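Local structure of phiAB6 tailspike (5JS4) at residues A[380-385]-A[408-413]; A[401-406]-A[430-435]; A[175-180]-A[191-196]. The protein probably fragments the exopolysaccharide of the host bacterium Acinetobacter baumannii, acting as a trimeric beta-helical tailspike of the phage. All blocks are in the same frame, centred on the assembly; numbering follows the deposited sequence.

Contact 1. Residues A[380-385]-A[408-413]; sequences QALVGF and RVSTTG
Gln380 and Arg408 meet at one end of this contact. Gln380 OE1 accepts from Arg408 NE at 2.7 Å, close to straight at 165°. The oxygen lies at the edge of the guanidinium and in its plane. The amide plane stands almost perpendicular to it, at 83°. The Arg408 chain is extended from CG to NE and reaches up to the amide, while the Gln380 chain bends at chi2 to meet it. Next along, the Ala381 methyl sits against Arg408 CB, Val409 O and Ser410 OG. Ser410 OG accepts from Leu382 N at 3.0 Å. With chi1 at -72°, OG lies beside its own backbone N, within reach of Leu382 N. Leu382 O accepts from Thr411 N at 2.8 Å. It also receives a water, which donates to Val409 O as well.

The segments belong to successive rungs of a right-handed parallel beta-helix, the fold of the pectate lyase-like family, at a corner between its faces. The chain turns at Val383 and Gly384, where Thr412 bonds to it. Gly384 N donates to Thr412 OG1 at 3.1 Å. Phe385 N reaches Thr412 O at 3.3 Å, and Phe385 and Gly413 form a parallel bridge. The hydroxyls of Thr411 and Thr412 are hydrogen-bonded to each other at 2.9 Å between their OG1 atoms. Val383 lies alongside both, with CB and CG2 against the oxygens.

Further out, Asp404 holds the backbone N of Arg408 and of Val409, fixing the start of the second segment. Inside, Leu382 CD2 lies over one face of the Phe385 ring, toward its rim, 3.6 Å above its plane. On the outer side, Tyr419, Trp465 and Ile443 of the second subunit pack on Val383, Thr411 and Thr412.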
loop_
_atom_site.group_PDB
_atom_site.type_symbol
_atom_site.label_atom_id
_atom_site.label_comp_id
_atom_site.label_asym_id
_atom_site.label_seq_id
_atom_site.Cartn_x
_atom_site.Cartn_y
_atom_site.Cartn_z
ATOM N N GLN A 380 0.858 6.161 28.370
ATOM C CA GLN A 380 2.075 5.420 28.049
ATOM C C GLN A 380 2.350 5.475 26.536
ATOM O O GLN A 380 2.206 6.540 25.942
ATOM C CB GLN A 380 2.020 3.998 28.629
ATOM C CG GLN A 380 1.925 3.988 30.150
ATOM C CD GLN A 380 3.033 4.806 30.802
ATOM O OE1 GLN A 380 4.210 4.657 30.462
ATOM N NE2 GLN A 380 2.662 5.684 31.730
ATOM N N ALA A 381 2.739 4.365 25.912
ATOM C CA ALA A 381 3.103 4.380 24.493
ATOM C C ALA A 381 2.294 3.366 23.696
ATOM O O ALA A 381 1.840 2.356 24.233
ATOM C CB ALA A 381 4.591 4.110 24.329
ATOM N N LEU A 382 2.118 3.643 22.407
ATOM C CA LEU A 382 1.406 2.721 21.528
ATOM C C LEU A 382 2.134 1.388 21.416
ATOM O O LEU A 382 3.361 1.342 21.344
ATOM C CB LEU A 382 1.268 3.285 20.112
ATOM C CG LEU A 382 0.676 4.672 19.892
ATOM C CD1 LEU A 382 0.619 4.965 18.400
ATOM C CD2 LEU A 382 -0.704 4.774 20.512
ATOM N N VAL A 383 1.359 0.313 21.404
ATOM C CA VAL A 383 1.825 -0.988 20.932
ATOM C C VAL A 383 0.589 -1.871 20.756
ATOM O O VAL A 383 -0.184 -2.063 21.694
ATOM C CB VAL A 383 2.909 -1.619 21.852
ATOM C CG1 VAL A 383 2.629 -1.341 23.323
ATOM C CG2 VAL A 383 3.063 -3.113 21.581
ATOM N N GLY A 384 0.384 -2.373 19.541
ATOM C CA GLY A 384 -0.837 -3.113 19.222
ATOM C C GLY A 384 -2.074 -2.247 19.404
ATOM O O GLY A 384 -3.064 -2.680 19.996
ATOM N N PHE A 385 -2.000 -1.023 18.884
ATOM C CA PHE A 385 -3.017 0.008 19.075
ATOM C C PHE A 385 -3.681 0.288 17.732
ATOM O O PHE A 385 -3.047 0.818 16.823
ATOM C CB PHE A 385 -2.347 1.273 19.619
ATOM C CG PHE A 385 -3.304 2.362 20.030
ATOM C CD1 PHE A 385 -3.785 3.276 19.099
ATOM C CD2 PHE A 385 -3.691 2.503 21.358
ATOM C CE1 PHE A 385 -4.643 4.295 19.481
ATOM C CE2 PHE A 385 -4.556 3.516 21.745
ATOM C CZ PHE A 385 -5.031 4.414 20.807
ATOM N N ARG A 408 8.900 5.383 26.390
ATOM C CA ARG A 408 8.869 3.952 26.081
ATOM C C ARG A 408 9.064 3.696 24.584
ATOM O O ARG A 408 9.548 2.632 24.197
ATOM C CB ARG A 408 7.542 3.331 26.523
ATOM C CG ARG A 408 7.316 3.291 28.027
ATOM C CD ARG A 408 5.986 2.624 28.344
ATOM N NE ARG A 408 5.718 2.549 29.780
ATOM C CZ ARG A 408 6.114 1.566 30.588
ATOM N NH1 ARG A 408 6.821 0.535 30.130
ATOM N NH2 ARG A 408 5.800 1.617 31.880
ATOM N N VAL A 409 8.690 4.687 23.772
ATOM C CA VAL A 409 8.682 4.620 22.301
ATOM C C VAL A 409 7.432 3.887 21.818
ATOM O O VAL A 409 7.233 2.710 22.115
ATOM C CB VAL A 409 9.958 3.993 21.686
ATOM C CG1 VAL A 409 9.901 4.059 20.163
ATOM C CG2 VAL A 409 11.203 4.712 22.185
ATOM N N SER A 410 6.593 4.610 21.083
ATOM C CA SER A 410 5.375 4.056 20.505
ATOM C C SER A 410 5.700 3.196 19.293
ATOM O O SER A 410 6.553 3.555 18.479
ATOM C CB SER A 410 4.427 5.184 20.093
ATOM O OG SER A 410 3.850 5.802 21.227
ATOM N N THR A 411 5.025 2.054 19.190
ATOM C CA THR A 411 5.162 1.177 18.034
ATOM C C THR A 411 3.817 0.630 17.594
ATOM O O THR A 411 2.819 0.731 18.311
ATOM C CB THR A 411 6.061 -0.047 18.316
ATOM O OG1 THR A 411 5.344 -1.000 19.112
ATOM C CG2 THR A 411 7.350 0.354 19.021
ATOM N N THR A 412 3.822 0.045 16.400
ATOM C CA THR A 412 2.754 -0.829 15.921
ATOM C C THR A 412 1.344 -0.307 16.212
ATOM O O THR A 412 0.479 -1.031 16.720
ATOM C CB THR A 412 2.946 -2.271 16.438
ATOM O OG1 THR A 412 3.009 -2.290 17.874
ATOM C CG2 THR A 412 4.228 -2.860 15.873
ATOM N N GLY A 413 1.136 0.963 15.878
ATOM C CA GLY A 413 -0.171 1.597 15.949
ATOM C C GLY A 413 -0.698 1.831 14.548
ATOM O O GLY A 413 0.064 2.209 13.661
HETATM O O HOH W 1 5.502 0.735 22.968
#

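Contact 2. Residues A[401-406]-A[430-435]; sequences YCEDPL and FDRDVH
Tyr401 points its hydroxyl at the carboxylate of Asp431. Tyr401 OH donates to Asp431 OD2 at 2.6 Å, on the syn side but 31° out of the carboxylate plane. Ring and carboxylate are turned 65° apart. Asp431 OD1 lies at the ring edge, near CE1. With chi1 at 173°, the Tyr401 ring swings to the side of the carbonyl carbon, and its OH reaches the next rung.

On the inner side, Cys402 CB touches Phe430 CD1 at 3.7 Å, and the sulfur lies obliquely to the ring. Cys402 and Phe430 form a parallel bridge between strands 398-402 and 426-430 of neighbouring beta-helix rungs, and Asp431 N donates to Cys402 O.

Arg432 stretches out over the turn at 403-405. Its NH2 donates to Glu403 O at 2.9 Å, with the oxygen in the guanidinium plane. One guanidinium face is set against Pro405, whose O lies over its centre. A water bridges NH2 to Glu403 OE2. Two further waters link Asp404 OD2 to the backbone of Asp433; the carboxylate also binds Arg408 N.

Glu403 OE2 and Asp431 OD2, 5.0 Å apart, would repel each other if both are ionised. The tyrosine hydrogen bond and water-linked Arg432 probably ease this.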
loop_
_atom_site.group_PDB
_atom_site.type_symbol
_atom_site.label_atom_id
_atom_site.label_comp_id
_atom_site.label_asym_id
_atom_site.label_seq_id
_atom_site.Cartn_x
_atom_site.Cartn_y
_atom_site.Cartn_z
ATOM N N TYR A 401 -3.617 12.599 21.185
ATOM C CA TYR A 401 -2.424 13.073 21.881
ATOM C C TYR A 401 -1.751 11.935 22.644
ATOM O O TYR A 401 -2.398 11.247 23.433
ATOM C CB TYR A 401 -2.786 14.202 22.851
ATOM C CG TYR A 401 -1.638 14.636 23.740
ATOM C CD1 TYR A 401 -0.402 14.975 23.197
ATOM C CD2 TYR A 401 -1.789 14.715 25.124
ATOM C CE1 TYR A 401 0.651 15.374 24.003
ATOM C CE2 TYR A 401 -0.740 15.116 25.938
ATOM C CZ TYR A 401 0.477 15.444 25.371
ATOM O OH TYR A 401 1.525 15.842 26.170
ATOM N N CYS A 402 -0.454 11.751 22.401
ATOM C CA CYS A 402 0.353 10.760 23.115
ATOM C C CYS A 402 1.616 11.415 23.669
ATOM O O CYS A 402 2.544 11.734 22.923
ATOM C CB CYS A 402 0.717 9.594 22.192
ATOM S SG CYS A 402 1.752 8.325 22.958
ATOM N N GLU A 403 1.641 11.605 24.985
ATOM C CA GLU A 403 2.765 12.238 25.671
ATOM C C GLU A 403 3.974 11.306 25.764
ATOM O O GLU A 403 5.112 11.739 25.554
ATOM C CB GLU A 403 2.331 12.668 27.078
ATOM C CG GLU A 403 3.396 13.415 27.873
ATOM C CD GLU A 403 2.975 13.727 29.301
ATOM O OE1 GLU A 403 1.880 13.301 29.724
ATOM O OE2 GLU A 403 3.750 14.402 30.010
ATOM N N ASP A 404 3.716 10.038 26.087
ATOM C CA ASP A 404 4.760 9.038 26.341
ATOM C C ASP A 404 5.786 9.577 27.345
ATOM O O ASP A 404 6.973 9.654 27.042
ATOM C CB ASP A 404 5.437 8.616 25.023
ATOM C CG ASP A 404 6.341 7.391 25.179
ATOM O OD1 ASP A 404 6.335 6.743 26.247
ATOM O OD2 ASP A 404 7.066 7.067 24.216
ATOM N N PRO A 405 5.323 9.948 28.553
ATOM C CA PRO A 405 6.198 10.629 29.516
ATOM C C PRO A 405 7.463 9.858 29.907
ATOM O O PRO A 405 8.473 10.481 30.241
ATOM C CB PRO A 405 5.290 10.835 30.737
ATOM C CG PRO A 405 4.200 9.833 30.590
ATOM C CD PRO A 405 3.981 9.700 29.112
ATOM N N LEU A 406 7.410 8.527 29.866
ATOM C CA LEU A 406 8.561 7.692 30.221
ATOM C C LEU A 406 9.431 7.308 29.015
ATOM O O LEU A 406 10.375 6.530 29.156
ATOM C CB LEU A 406 8.093 6.424 30.940
ATOM C CG LEU A 406 7.230 6.612 32.192
ATOM C CD1 LEU A 406 6.864 5.256 32.773
ATOM C CD2 LEU A 406 7.929 7.472 33.235
ATOM N N PHE A 430 2.400 13.536 18.924
ATOM C CA PHE A 430 3.268 12.663 19.695
ATOM C C PHE A 430 4.396 13.530 20.240
ATOM O O PHE A 430 5.169 14.087 19.468
ATOM C CB PHE A 430 3.862 11.570 18.803
ATOM C CG PHE A 430 2.841 10.620 18.236
ATOM C CD1 PHE A 430 2.487 9.470 18.928
ATOM C CD2 PHE A 430 2.253 10.863 17.001
ATOM C CE1 PHE A 430 1.557 8.584 18.409
ATOM C CE2 PHE A 430 1.321 9.982 16.475
ATOM C CZ PHE A 430 0.972 8.841 17.181
ATOM N N ASP A 431 4.495 13.663 21.559
ATOM C CA ASP A 431 5.584 14.456 22.143
ATOM C C ASP A 431 6.945 13.806 21.893
ATOM O O ASP A 431 7.969 14.489 21.895
ATOM C CB ASP A 431 5.385 14.658 23.649
ATOM C CG ASP A 431 4.289 15.659 23.975
ATOM O OD1 ASP A 431 3.835 16.399 23.075
ATOM O OD2 ASP A 431 3.876 15.703 25.150
ATOM N N ARG A 432 6.960 12.491 21.689
ATOM C CA ARG A 432 8.211 11.768 21.503
ATOM C C ARG A 432 8.193 10.903 20.231
ATOM O O ARG A 432 7.858 11.414 19.160
ATOM C CB ARG A 432 8.559 11.000 22.783
ATOM C CG ARG A 432 8.782 11.936 23.967
ATOM C CD ARG A 432 9.150 11.192 25.236
ATOM N NE ARG A 432 9.578 12.109 26.290
ATOM C CZ ARG A 432 8.769 12.888 27.010
ATOM N NH1 ARG A 432 9.287 13.685 27.941
ATOM N NH2 ARG A 432 7.451 12.889 26.817
ATOM N N ASP A 433 8.547 9.621 20.334
ATOM C CA ASP A 433 8.963 8.836 19.163
ATOM C C ASP A 433 7.940 7.790 18.736
ATOM O O ASP A 433 7.308 7.145 19.571
ATOM C CB ASP A 433 10.296 8.140 19.448
ATOM C CG ASP A 433 11.399 9.111 19.830
ATOM O OD1 ASP A 433 11.205 10.340 19.703
ATOM O OD2 ASP A 433 12.470 8.637 20.257
ATOM N N VAL A 434 7.808 7.619 17.422
ATOM C CA VAL A 434 6.855 6.686 16.828
ATOM C C VAL A 434 7.574 5.796 15.813
ATOM O O VAL A 434 8.232 6.302 14.902
ATOM C CB VAL A 434 5.719 7.452 16.125
ATOM C CG1 VAL A 434 4.672 6.493 15.591
ATOM C CG2 VAL A 434 5.073 8.439 17.080
ATOM N N HIS A 435 7.438 4.478 15.982
ATOM C CA HIS A 435 8.095 3.478 15.138
ATOM C C HIS A 435 7.071 2.486 14.599
ATOM O O HIS A 435 6.209 2.033 15.341
ATOM C CB HIS A 435 9.110 2.667 15.953
ATOM C CG HIS A 435 10.388 3.387 16.255
ATOM N ND1 HIS A 435 10.433 4.611 16.882
ATOM C CD2 HIS A 435 11.674 3.021 16.055
ATOM C CE1 HIS A 435 11.693 4.979 17.035
ATOM N NE2 HIS A 435 12.467 4.030 16.545
HETATM O O HOH W 2 4.883 10.432 21.861
HETATM O O HOH W 3 6.477 14.405 29.178
HETATM O O HOH W 4 5.769 7.808 21.845
HETATM O O HOH W 5 9.249 7.896 22.648
#

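Contact 3. Residues A[175-180]-A[191-196]; sequences YYLKYF and RIMLDN
Met193 is the main bump, and it fits under the backbone of Tyr176 to Lys178. Its CE reaches Tyr176 O at 3.5 Å and also touches Leu177 CA. CG meets Leu177 CD1 at 3.8 Å, where the two side chains cross. The Met193 chain bends at chi2 (72°), which tucks SD beneath the Lys178 amide. Lys178 N makes a weak hydrogen bond to Met193 SD at 3.6 Å. Met193 N in turn donates to Lys178 O at 2.7 Å, almost straight at 170°.

Ile192 fills the next hollow. Its CB sits on Lys178 O, and CD1 runs alongside Phe180, 4.0 Å from Phe180 CB and at the edge of the ring. The Tyr179 ring presents its CD1-CE1 edge to the backbone of Leu194, with Leu194 O in the ring plane, 3.3 Å from CE1. One water links the segments. It accepts from Phe180 N and donates to Met193 O and Asp195 OD1.

The second and third subunits also pack here. Tyr179 OH is hydrogen-bonded to Asn189 ND2 of the third subunit, and Tyr176 stacks edge-to-face with Tyr176 of both other subunits. Within the chain, strand 191-193 is an edge strand of a small antiparallel sheet. Its neighbour is strand 199-202, whose Ile199 and Val200 touch Met193 and Ile192, and Trp218 of strand 218-220 also packs on Ile192.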
loop_
_atom_site.group_PDB
_atom_site.type_symbol
_atom_site.label_atom_id
_atom_site.label_comp_id
_atom_site.label_asym_id
_atom_site.label_seq_id
_atom_site.Cartn_x
_atom_site.Cartn_y
_atom_site.Cartn_z
ATOM N N TYR A 175 -63.310 -5.892 47.068
ATOM C CA TYR A 175 -62.000 -5.675 46.464
ATOM C C TYR A 175 -60.979 -6.492 47.237
ATOM O O TYR A 175 -61.286 -7.034 48.301
ATOM C CB TYR A 175 -61.619 -4.190 46.479
ATOM C CG TYR A 175 -61.703 -3.549 47.845
ATOM C CD1 TYR A 175 -60.665 -3.679 48.765
ATOM C CD2 TYR A 175 -62.825 -2.816 48.221
ATOM C CE1 TYR A 175 -60.743 -3.099 50.020
ATOM C CE2 TYR A 175 -62.911 -2.232 49.474
ATOM C CZ TYR A 175 -61.868 -2.377 50.370
ATOM O OH TYR A 175 -61.949 -1.794 51.616
ATOM N N TYR A 176 -59.768 -6.576 46.700
ATOM C CA TYR A 176 -58.716 -7.371 47.313
ATOM C C TYR A 176 -57.643 -6.474 47.910
ATOM O O TYR A 176 -57.009 -5.683 47.210
ATOM C CB TYR A 176 -58.159 -8.367 46.297
ATOM C CG TYR A 176 -59.256 -9.273 45.793
ATOM C CD1 TYR A 176 -59.920 -10.125 46.667
ATOM C CD2 TYR A 176 -59.673 -9.238 44.465
ATOM C CE1 TYR A 176 -60.949 -10.939 46.235
ATOM C CE2 TYR A 176 -60.702 -10.056 44.022
ATOM C CZ TYR A 176 -61.336 -10.903 44.913
ATOM O OH TYR A 176 -62.363 -11.723 44.500
ATOM N N LEU A 177 -57.486 -6.598 49.224
ATOM C CA LEU A 177 -56.510 -5.843 49.998
ATOM C C LEU A 177 -56.490 -6.396 51.418
ATOM O O LEU A 177 -57.494 -6.331 52.129
ATOM C CB LEU A 177 -56.853 -4.348 50.036
ATOM C CG LEU A 177 -55.901 -3.463 50.854
ATOM C CD1 LEU A 177 -54.481 -3.533 50.314
ATOM C CD2 LEU A 177 -56.393 -2.025 50.867
ATOM N N LYS A 178 -55.352 -6.956 51.811
ATOM C CA LYS A 178 -55.142 -7.412 53.179
ATOM C C LYS A 178 -53.721 -7.071 53.576
ATOM O O LYS A 178 -52.775 -7.450 52.888
ATOM C CB LYS A 178 -55.366 -8.922 53.300
ATOM C CG LYS A 178 -56.819 -9.360 53.213
ATOM C CD LYS A 178 -57.631 -8.930 54.425
ATOM C CE LYS A 178 -59.120 -9.112 54.183
ATOM N NZ LYS A 178 -59.925 -8.815 55.398
ATOM N N TYR A 179 -53.580 -6.333 54.671
ATOM C CA TYR A 179 -52.270 -6.022 55.219
ATOM C C TYR A 179 -51.886 -7.064 56.263
ATOM O O TYR A 179 -52.711 -7.890 56.666
ATOM C CB TYR A 179 -52.270 -4.625 55.832
ATOM C CG TYR A 179 -52.479 -3.513 54.825
ATOM C CD1 TYR A 179 -51.526 -3.247 53.846
ATOM C CD2 TYR A 179 -53.620 -2.716 54.863
ATOM C CE1 TYR A 179 -51.707 -2.226 52.927
ATOM C CE2 TYR A 179 -53.809 -1.692 53.947
ATOM C CZ TYR A 179 -52.849 -1.450 52.985
ATOM O OH TYR A 179 -53.024 -0.435 52.074
ATOM N N PHE A 180 -50.630 -7.028 56.696
ATOM C CA PHE A 180 -50.142 -7.972 57.698
ATOM C C PHE A 180 -50.910 -7.833 59.013
ATOM O O PHE A 180 -51.218 -6.723 59.449
ATOM C CB PHE A 180 -48.644 -7.776 57.950
ATOM C CG PHE A 180 -48.086 -8.688 59.009
ATOM C CD1 PHE A 180 -47.813 -10.018 58.724
ATOM C CD2 PHE A 180 -47.846 -8.217 60.292
ATOM C CE1 PHE A 180 -47.304 -10.863 59.698
ATOM C CE2 PHE A 180 -47.341 -9.057 61.271
ATOM C CZ PHE A 180 -47.067 -10.380 60.973
ATOM N N ARG A 191 -50.963 -14.901 50.018
ATOM C CA ARG A 191 -50.607 -13.565 49.553
ATOM C C ARG A 191 -51.283 -12.488 50.387
ATOM O O ARG A 191 -52.473 -12.579 50.706
ATOM C CB ARG A 191 -50.953 -13.399 48.073
ATOM C CG ARG A 191 -50.250 -14.431 47.215
ATOM C CD ARG A 191 -50.209 -14.079 45.746
ATOM N NE ARG A 191 -49.575 -15.169 45.010
ATOM C CZ ARG A 191 -49.071 -15.083 43.780
ATOM N NH1 ARG A 191 -49.100 -13.937 43.100
ATOM N NH2 ARG A 191 -48.522 -16.162 43.233
ATOM N N ILE A 192 -50.488 -11.491 50.766
ATOM C CA ILE A 192 -50.977 -10.280 51.421
ATOM C C ILE A 192 -50.226 -9.087 50.842
ATOM O O ILE A 192 -49.317 -9.257 50.027
ATOM C CB ILE A 192 -50.795 -10.316 52.956
ATOM C CG1 ILE A 192 -49.329 -10.553 53.339
ATOM C CG2 ILE A 192 -51.687 -11.383 53.569
ATOM C CD1 ILE A 192 -49.029 -10.280 54.800
ATOM N N MET A 193 -50.611 -7.888 51.267
ATOM C CA MET A 193 -49.955 -6.666 50.829
ATOM C C MET A 193 -49.045 -6.124 51.918
ATOM O O MET A 193 -49.418 -6.091 53.092
ATOM C CB MET A 193 -50.987 -5.589 50.487
ATOM C CG MET A 193 -51.710 -5.796 49.170
ATOM S SD MET A 193 -52.886 -7.159 49.202
ATOM C CE MET A 193 -53.763 -6.856 47.670
ATOM N N LEU A 194 -47.857 -5.690 51.509
ATOM C CA LEU A 194 -47.023 -4.827 52.336
ATOM C C LEU A 194 -47.766 -3.516 52.558
ATOM O O LEU A 194 -48.698 -3.190 51.820
ATOM C CB LEU A 194 -45.690 -4.545 51.637
ATOM C CG LEU A 194 -44.767 -5.744 51.419
ATOM C CD1 LEU A 194 -43.629 -5.386 50.478
ATOM C CD2 LEU A 194 -44.230 -6.248 52.747
ATOM N N ASP A 195 -47.345 -2.753 53.561
ATOM C CA ASP A 195 -47.990 -1.471 53.862
ATOM C C ASP A 195 -47.950 -0.491 52.679
ATOM O O ASP A 195 -48.828 0.365 52.557
ATOM C CB ASP A 195 -47.367 -0.834 55.108
ATOM C CG ASP A 195 -47.693 -1.596 56.389
ATOM O OD1 ASP A 195 -48.613 -2.446 56.386
ATOM O OD2 ASP A 195 -47.027 -1.336 57.414
ATOM N N ASN A 196 -46.946 -0.628 51.812
ATOM C CA ASN A 196 -46.862 0.172 50.579
ATOM C C ASN A 196 -47.761 -0.333 49.440
ATOM O O ASN A 196 -47.786 0.262 48.362
ATOM C CB ASN A 196 -45.405 0.281 50.095
ATOM C CG ASN A 196 -44.810 -1.057 49.670
ATOM O OD1 ASN A 196 -45.526 -1.997 49.332
ATOM N ND2 ASN A 196 -43.483 -1.140 49.683
HETATM O O HOH W 6 -48.776 -5.154 55.602
#

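How the contacts relate
Contacts 1 and 2 belong to the same part of the beta-helix, with centres 9 Å apart. Their segments alternate along the chain: 380-385, 401-406, 408-413, 430-435. Each contact joins one rung to the next, at different positions round the coil. Strands 410-411 and 433-435 are neighbours in one parallel sheet, and Ser410 O probably bonds His435 N. Contact 3 comes first in the chain and lies far off, its centre about 64 Å from that of contact 1 and 66 Å from that of contact 2. It packs a loop against the edge strand of the small sheet near the N-terminal end of the modelled chain. All three contacts reach the second subunit, so subunits meet at two well-separated places along the spike.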